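Local coordinates for protein activating signal cointegrator 1 complex subunit 2 (Homo sapiens, PDB 6YXQ) that recruits ASCC3 and ALKBH3 to sites of DNA damage by binding polyubiquitinated proteins, and takes part in rescuing stalled ribosomes, at residues S97-V102 / V170-G175; R104-G109 / Y252-C257; G175-L180 / L264-L269. One frame throughout, in Å; residues are numbered along the deposited sequence.

Interaction 1: residues S97-V102 / V170-G175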
# COMPACT_ATOMS: atom_id res chain seq x y z
N SER B 97 2.14 7.48 4.85
CA SER B 97 1.54 8.36 3.85
C SER B 97 1.10 7.57 2.63
O SER B 97 -0.03 7.73 2.14
CB SER B 97 2.55 9.43 3.43
OG SER B 97 3.35 9.83 4.52
N TYR B 98 2.00 6.74 2.10
CA TYR B 98 1.65 5.95 0.92
C TYR B 98 0.45 5.05 1.21
O TYR B 98 -0.54 5.06 0.47
CB TYR B 98 2.84 5.12 0.44
CG TYR B 98 2.51 4.24 -0.75
CD1 TYR B 98 2.56 4.74 -2.05
CD2 TYR B 98 2.14 2.91 -0.58
CE1 TYR B 98 2.25 3.93 -3.15
CE2 TYR B 98 1.83 2.10 -1.66
CZ TYR B 98 1.89 2.61 -2.94
OH TYR B 98 1.58 1.81 -4.02
N LEU B 99 0.51 4.28 2.30
CA LEU B 99 -0.59 3.36 2.60
C LEU B 99 -1.91 4.11 2.76
O LEU B 99 -2.96 3.66 2.27
CB LEU B 99 -0.28 2.56 3.86
CG LEU B 99 0.79 1.47 3.74
CD1 LEU B 99 0.98 0.78 5.08
CD2 LEU B 99 0.43 0.47 2.66
N ARG B 100 -1.88 5.27 3.43
CA ARG B 100 -3.11 6.01 3.68
C ARG B 100 -3.70 6.58 2.41
O ARG B 100 -4.93 6.58 2.24
CB ARG B 100 -2.85 7.12 4.70
CG ARG B 100 -4.02 8.07 4.90
CD ARG B 100 -3.75 9.05 6.04
NE ARG B 100 -4.96 9.77 6.44
CZ ARG B 100 -5.03 10.60 7.48
NH1 ARG B 100 -3.95 10.82 8.23
NH2 ARG B 100 -6.17 11.22 7.77
N TYR B 101 -2.86 7.07 1.49
CA TYR B 101 -3.37 7.89 0.39
C TYR B 101 -3.31 7.24 -0.99
O TYR B 101 -3.94 7.76 -1.91
CB TYR B 101 -2.63 9.23 0.35
CG TYR B 101 -2.96 10.12 1.53
CD1 TYR B 101 -4.25 10.60 1.73
CD2 TYR B 101 -1.98 10.47 2.45
CE1 TYR B 101 -4.55 11.41 2.82
CE2 TYR B 101 -2.28 11.29 3.54
CZ TYR B 101 -3.56 11.75 3.71
OH TYR B 101 -3.84 12.56 4.79
N VAL B 102 -2.61 6.12 -1.16
CA VAL B 102 -2.47 5.54 -2.50
C VAL B 102 -3.84 5.14 -3.02
O VAL B 102 -4.64 4.55 -2.27
CB VAL B 102 -1.49 4.35 -2.48
CG1 VAL B 102 -1.96 3.27 -1.52
CG2 VAL B 102 -1.32 3.77 -3.87
N VAL B 170 -5.90 -4.74 1.89
CA VAL B 170 -6.73 -4.33 0.76
C VAL B 170 -5.87 -3.96 -0.44
O VAL B 170 -6.31 -4.08 -1.59
CB VAL B 170 -7.67 -3.18 1.14
CG1 VAL B 170 -6.90 -1.93 1.48
CG2 VAL B 170 -8.66 -2.90 0.03
N LEU B 171 -4.62 -3.55 -0.20
CA LEU B 171 -3.77 -3.12 -1.30
C LEU B 171 -3.07 -4.29 -1.99
O LEU B 171 -2.97 -4.30 -3.22
CB LEU B 171 -2.73 -2.11 -0.80
CG LEU B 171 -3.24 -0.70 -0.50
CD1 LEU B 171 -2.13 0.14 0.13
CD2 LEU B 171 -3.83 0.01 -1.72
N PHE B 172 -2.59 -5.29 -1.24
CA PHE B 172 -1.76 -6.34 -1.82
C PHE B 172 -2.37 -7.73 -1.68
O PHE B 172 -1.67 -8.73 -1.88
CB PHE B 172 -0.36 -6.35 -1.21
CG PHE B 172 0.31 -5.00 -1.17
CD1 PHE B 172 1.04 -4.54 -2.26
CD2 PHE B 172 0.25 -4.20 -0.04
CE1 PHE B 172 1.66 -3.31 -2.23
CE2 PHE B 172 0.87 -2.97 -0.01
CZ PHE B 172 1.58 -2.52 -1.10
N GLY B 173 -3.65 -7.85 -1.34
CA GLY B 173 -4.16 -9.15 -0.98
C GLY B 173 -4.70 -9.98 -2.12
O GLY B 173 -4.73 -11.21 -2.03
N LYS B 174 -5.16 -9.32 -3.19
CA LYS B 174 -5.70 -10.07 -4.31
C LYS B 174 -4.62 -10.91 -4.98
O LYS B 174 -4.80 -12.11 -5.20
CB LYS B 174 -6.35 -9.12 -5.32
CG LYS B 174 -7.42 -9.80 -6.17
CD LYS B 174 -7.53 -9.18 -7.55
CE LYS B 174 -8.75 -9.72 -8.29
NZ LYS B 174 -10.03 -9.26 -7.65
N GLY B 175 -3.48 -10.30 -5.29
CA GLY B 175 -2.43 -11.01 -5.98
C GLY B 175 -1.50 -11.78 -5.08
O GLY B 175 -1.31 -12.99 -5.26
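Leu171 is the bump of this contact, and Leu99 and Val102 shape the hollow that takes it. Its CB points at segment 97-102, and one methyl, CD1, goes in deepest. Leu171 CD1 lies 3.6 Å from Leu99 CD2. Leu171 CD1 also lies 3.5 Å from Val102 CG1. The two neighbours approach it differently. Val102 meets Leu171 tip to tip, methyl against methyl, whereas the Leu99 side chain slants across it. The second methyl, Leu171 CD2, stays close to the valine as well, 3.8 Å from Val102 CG1.

The hollow lies where helix 89-101 stops. Val102 N still bonds to Tyr98 O, but Val102 is the first residue to leave helical geometry. Its CG1 sits between the backbone N and the carbonyl carbon (chi1 58°), and this is the branch that reaches Leu171. Behind it, Val102 CB rests over the centre of the Tyr98 ring, 3.7 Å above the plane. The tyrosine therefore backs the valine.

Phe172 touches more loosely, at the side of the hollow. Leu99 CD2 comes to the edge of its ring, near the plane, 4.4 Å from Phe172 CE2. One face of the same ring carries Leu171 CB, 3.6 Å above the plane and offset toward the rim. Leu171 and Phe172 thus pack on each other as well as on segment 97-102.

Other parts of the chain extend this apolar patch. Phe131 of helix 114-135 touches Leu99, and Phe172 meets the rings of His124 and Phe128. Met177 of the ASCC3 chain packs on Leu171. The contact is buried side-chain packing between the C-terminal ends of helices 89-101 and 162-172, within an all-helical region that borders the ASCC3 interface.

Interaction 2: residues R104-G109 / Y252-C257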
# COMPACT_ATOMS: atom_id res chain seq x y z
N ARG B 104 -6.82 3.11 -4.36
CA ARG B 104 -7.22 1.72 -4.50
C ARG B 104 -7.83 1.50 -5.88
O ARG B 104 -8.38 2.42 -6.50
CB ARG B 104 -8.22 1.32 -3.41
CG ARG B 104 -7.62 1.17 -2.02
CD ARG B 104 -7.53 2.51 -1.30
NE ARG B 104 -7.21 2.37 0.11
CZ ARG B 104 -6.08 2.79 0.67
NH1 ARG B 104 -5.15 3.38 -0.06
NH2 ARG B 104 -5.88 2.63 1.97
N LYS B 105 -7.74 0.26 -6.36
CA LYS B 105 -8.25 -0.03 -7.70
C LYS B 105 -9.74 0.23 -7.78
O LYS B 105 -10.22 0.85 -8.74
CB LYS B 105 -7.93 -1.47 -8.10
CG LYS B 105 -8.32 -1.78 -9.55
CD LYS B 105 -7.47 -2.88 -10.17
CE LYS B 105 -6.06 -2.38 -10.49
NZ LYS B 105 -5.21 -3.43 -11.15
N PHE B 106 -10.50 -0.21 -6.78
CA PHE B 106 -11.95 -0.06 -6.84
C PHE B 106 -12.38 1.40 -6.80
O PHE B 106 -13.56 1.68 -7.04
CB PHE B 106 -12.62 -0.84 -5.71
CG PHE B 106 -12.20 -0.42 -4.33
CD1 PHE B 106 -12.70 0.74 -3.75
CD2 PHE B 106 -11.33 -1.20 -3.59
CE1 PHE B 106 -12.32 1.12 -2.48
CE2 PHE B 106 -10.95 -0.83 -2.32
CZ PHE B 106 -11.44 0.33 -1.77
N ASP B 107 -11.47 2.33 -6.53
CA ASP B 107 -11.81 3.74 -6.56
C ASP B 107 -12.12 4.19 -7.99
O ASP B 107 -11.75 3.53 -8.97
CB ASP B 107 -10.68 4.59 -5.98
CG ASP B 107 -10.69 4.61 -4.47
OD1 ASP B 107 -11.79 4.57 -3.87
OD2 ASP B 107 -9.59 4.65 -3.88
N GLU B 108 -12.81 5.32 -8.09
CA GLU B 108 -13.09 5.95 -9.38
C GLU B 108 -11.79 6.36 -10.03
O GLU B 108 -11.10 7.27 -9.55
CB GLU B 108 -14.01 7.15 -9.20
CG GLU B 108 -15.44 6.91 -9.64
CD GLU B 108 -16.18 8.20 -9.94
OE1 GLU B 108 -15.94 9.20 -9.22
OE2 GLU B 108 -16.99 8.23 -10.89
N GLY B 109 -11.43 5.70 -11.12
CA GLY B 109 -10.10 5.80 -11.69
C GLY B 109 -10.12 6.30 -13.12
O GLY B 109 -10.87 5.78 -13.95
N TYR B 252 -17.58 5.76 1.00
CA TYR B 252 -17.07 5.41 2.32
C TYR B 252 -17.48 4.00 2.71
O TYR B 252 -16.66 3.21 3.21
CB TYR B 252 -17.60 6.43 3.33
CG TYR B 252 -16.98 6.40 4.70
CD1 TYR B 252 -15.64 6.10 4.88
CD2 TYR B 252 -17.74 6.70 5.82
CE1 TYR B 252 -15.07 6.08 6.15
CE2 TYR B 252 -17.18 6.69 7.08
CZ TYR B 252 -15.85 6.38 7.24
OH TYR B 252 -15.32 6.37 8.50
N LEU B 253 -18.75 3.65 2.50
CA LEU B 253 -19.23 2.32 2.85
C LEU B 253 -18.51 1.25 2.05
O LEU B 253 -18.10 0.22 2.60
CB LEU B 253 -20.74 2.23 2.63
CG LEU B 253 -21.37 0.85 2.81
CD1 LEU B 253 -21.31 0.38 4.26
CD2 LEU B 253 -22.80 0.87 2.31
N CYS B 254 -18.34 1.47 0.74
CA CYS B 254 -17.65 0.51 -0.13
C CYS B 254 -16.20 0.32 0.30
O CYS B 254 -15.71 -0.81 0.39
CB CYS B 254 -17.72 0.98 -1.58
SG CYS B 254 -16.86 -0.09 -2.74
N ASP B 255 -15.49 1.43 0.55
CA ASP B 255 -14.12 1.32 1.02
C ASP B 255 -14.05 0.55 2.32
O ASP B 255 -13.19 -0.32 2.50
CB ASP B 255 -13.49 2.71 1.19
CG ASP B 255 -12.07 2.65 1.78
OD1 ASP B 255 -11.10 2.68 1.00
OD2 ASP B 255 -11.92 2.60 3.02
N THR B 256 -14.98 0.84 3.24
CA THR B 256 -14.96 0.23 4.56
C THR B 256 -15.19 -1.28 4.48
O THR B 256 -14.46 -2.07 5.10
CB THR B 256 -16.02 0.89 5.45
OG1 THR B 256 -15.83 2.31 5.44
CG2 THR B 256 -15.92 0.37 6.87
N CYS B 257 -16.22 -1.69 3.72
CA CYS B 257 -16.52 -3.12 3.59
C CYS B 257 -15.42 -3.86 2.86
O CYS B 257 -15.04 -4.96 3.26
CB CYS B 257 -17.85 -3.33 2.87
SG CYS B 257 -19.29 -2.58 3.63
O HOH W 1 -8.66 1.22 2.07
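A water bridges Arg104 and Asp255, whose side chains cross at a slant. Arg104 NE donates to water 1 over 2.7 Å, and the water lies in the guanidinium plane at its edge. Water 1 then donates to Asp255 OD1 over 3.0 Å. The direct gap, Arg104 NE to Asp255 OD1, is 4.0 Å, beyond a salt bridge. Their planes are 27° apart. The arginine chain bends at chi2 (84°), which turns the guanidinium away from a fully extended path. Its remaining nitrogens are held elsewhere: NH1 bonds to Val102 O, while NH2 bonds to Leu99 O and pairs with Asp167. Asp255 uses its other oxygen, OD2, to accept from the backbone N of Leu10 in the ASCC3 chain.

Contacts round the Phe106 ring form the second group. Asp255 OD1 also lies at the edge of this ring, in its plane, 3.6 Å from Phe106 CZ. The carboxylate is turned 60° against the ring. Cys254 SG approaches the same ring obliquely, 5.0 Å from the centroid of Phe106, as a sulfur-aromatic contact. From within its own segment, Arg104 CB packs on one face of the phenylalanine.

Hydrogen bonds within the loop set its shape. A type I beta turn runs from Arg104 to Asp107, with Asp107 N bonded to Arg104 O. In return the Asp107 side chain accepts from Arg104 N, at OD2, over 3.2 Å. Asp107 OD2 also forms a salt bridge with Arg9 of the ASCC3 chain.

The chemistry implies an indirect electrostatic join. The positive charges of Arg104 and, through a long, weak pair, Arg9 of the ASCC3 chain probably stabilise the Asp255 carboxylate. Its OD2 serves the partner subunit, so this loop-helix contact is also part of the ASCC3-binding surface.

Interaction 3: residues G175-L180 / L264-L269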
# COMPACT_ATOMS: atom_id res chain seq x y z
N GLY B 175 -3.48 -10.30 -5.29
CA GLY B 175 -2.43 -11.01 -5.98
C GLY B 175 -1.50 -11.78 -5.08
O GLY B 175 -1.31 -12.99 -5.26
N ASN B 176 -0.92 -11.10 -4.09
CA ASN B 176 0.12 -11.68 -3.24
C ASN B 176 -0.44 -12.20 -1.92
O ASN B 176 0.11 -11.91 -0.85
CB ASN B 176 1.21 -10.65 -2.98
CG ASN B 176 1.53 -9.83 -4.18
OD1 ASN B 176 2.37 -10.21 -5.00
ND2 ASN B 176 0.86 -8.69 -4.32
N SER B 177 -1.53 -12.98 -1.95
CA SER B 177 -2.17 -13.41 -0.71
C SER B 177 -1.26 -14.33 0.11
O SER B 177 -0.95 -13.99 1.26
CB SER B 177 -3.51 -14.07 -1.01
OG SER B 177 -3.96 -14.83 0.10
N PRO B 178 -0.80 -15.48 -0.42
CA PRO B 178 -0.06 -16.44 0.43
C PRO B 178 1.13 -15.83 1.14
O PRO B 178 1.45 -16.26 2.26
CB PRO B 178 0.37 -17.50 -0.58
CG PRO B 178 -0.54 -17.33 -1.74
CD PRO B 178 -0.84 -15.91 -1.83
N LEU B 179 1.81 -14.86 0.52
CA LEU B 179 2.93 -14.20 1.17
C LEU B 179 2.45 -13.26 2.27
O LEU B 179 3.00 -13.26 3.39
CB LEU B 179 3.75 -13.43 0.13
CG LEU B 179 5.21 -13.07 0.40
CD1 LEU B 179 5.91 -14.12 1.24
CD2 LEU B 179 5.94 -12.87 -0.92
N LEU B 180 1.42 -12.47 1.98
CA LEU B 180 0.93 -11.52 2.98
C LEU B 180 0.27 -12.24 4.15
O LEU B 180 0.35 -11.76 5.29
CB LEU B 180 -0.03 -10.53 2.32
CG LEU B 180 -0.65 -9.47 3.23
CD1 LEU B 180 0.28 -8.30 3.50
CD2 LEU B 180 -1.91 -8.98 2.56
N LEU B 264 -9.96 -9.68 6.68
CA LEU B 264 -10.34 -10.99 7.20
C LEU B 264 -10.05 -12.11 6.22
O LEU B 264 -9.92 -13.26 6.64
CB LEU B 264 -11.82 -11.00 7.59
CG LEU B 264 -12.12 -10.14 8.82
CD1 LEU B 264 -13.60 -10.15 9.12
CD2 LEU B 264 -11.31 -10.60 10.03
N ASP B 265 -9.94 -11.79 4.93
CA ASP B 265 -9.54 -12.78 3.94
C ASP B 265 -8.07 -13.14 4.10
O ASP B 265 -7.69 -14.30 3.94
CB ASP B 265 -9.83 -12.26 2.53
CG ASP B 265 -9.34 -13.19 1.43
OD1 ASP B 265 -9.86 -14.32 1.31
OD2 ASP B 265 -8.44 -12.78 0.67
N ILE B 266 -7.24 -12.15 4.43
CA ILE B 266 -5.83 -12.44 4.66
C ILE B 266 -5.62 -13.10 6.02
O ILE B 266 -4.86 -14.06 6.13
CB ILE B 266 -4.99 -11.16 4.53
CG1 ILE B 266 -5.06 -10.63 3.09
CG2 ILE B 266 -3.54 -11.44 4.92
CD1 ILE B 266 -4.41 -11.56 2.08
N PHE B 267 -6.29 -12.60 7.06
CA PHE B 267 -6.02 -12.99 8.45
C PHE B 267 -7.32 -13.34 9.17
O PHE B 267 -7.79 -12.58 10.03
CB PHE B 267 -5.30 -11.86 9.18
CG PHE B 267 -4.78 -12.24 10.53
CD1 PHE B 267 -3.82 -13.24 10.66
CD2 PHE B 267 -5.23 -11.60 11.67
CE1 PHE B 267 -3.33 -13.60 11.90
CE2 PHE B 267 -4.74 -11.95 12.92
CZ PHE B 267 -3.79 -12.95 13.04
N PRO B 268 -7.90 -14.50 8.88
CA PRO B 268 -9.18 -14.87 9.52
C PRO B 268 -9.09 -15.12 11.02
O PRO B 268 -10.14 -15.19 11.67
CB PRO B 268 -9.59 -16.15 8.78
CG PRO B 268 -8.30 -16.70 8.27
CD PRO B 268 -7.47 -15.52 7.91
N LEU B 269 -7.89 -15.28 11.60
CA LEU B 269 -7.78 -15.43 13.05
C LEU B 269 -8.32 -14.23 13.81
O LEU B 269 -8.53 -14.32 15.03
CB LEU B 269 -6.32 -15.67 13.45
CG LEU B 269 -5.74 -17.07 13.31
CD1 LEU B 269 -4.25 -17.03 13.58
CD2 LEU B 269 -6.40 -18.05 14.26
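Two chi1 settings help bring Ile266 and Leu180 together. In Ile266, CG1 stands anti to the carbonyl carbon (chi1 -64°), and CG2 stands anti to the backbone N. In Leu180, CG is anti to the backbone N (chi1 179°), which swings the isobutyl group in toward the isoleucine. The two side chains cross at about a right angle.

Leu180 CD2 is the methyl that goes in. It lies 3.6 Å from Ile266 CG1 and equally close to Ile266 CD1. Ile266 CG2 lies next to them, 3.9 Å from Leu180 CG, so both branches of the isoleucine back one side of the leucine methyl.

Ser177 touches the same delta methyl of Ile266. Ser177 OG is 3.8 Å from Ile266 CD1, a van der Waals contact; the hydroxyl makes a weak hydrogen bond to Gln181. Cys169 of helix 162-172 touches both Leu180 and Ile266.

Were Ile266 an alanine, Leu180 CD2 would probably lose most of the carbons it rests on and Ser177 its apolar neighbour, opening a gap between the helices.

Phe267, the first residue past the helix, stacks on Phe188. The contact is apolar helix-to-helix packing: the C-terminal turn of helix 243-266 against the first turn of helix 177-190.

The three contacts form a chain of neighbours through the helical, N-terminal, ASCC3-binding part of ASCC2. The centres of interactions 1 and 2 are about 11 Å apart, and they touch where Val170 packs on Phe106. The centres of interactions 1 and 3 are about 13 Å apart. These two share Gly175, in the link between helices 162-172 and 177-190. Interactions 2 and 3 both use helix 243-266, but their nearest atoms are about 8 Å apart. In sequence, interaction 2 alternates with each of the others, whereas interaction 1 closes before interaction 3 opens. Distant helices are thereby tied together at the surface that receives ASCC3.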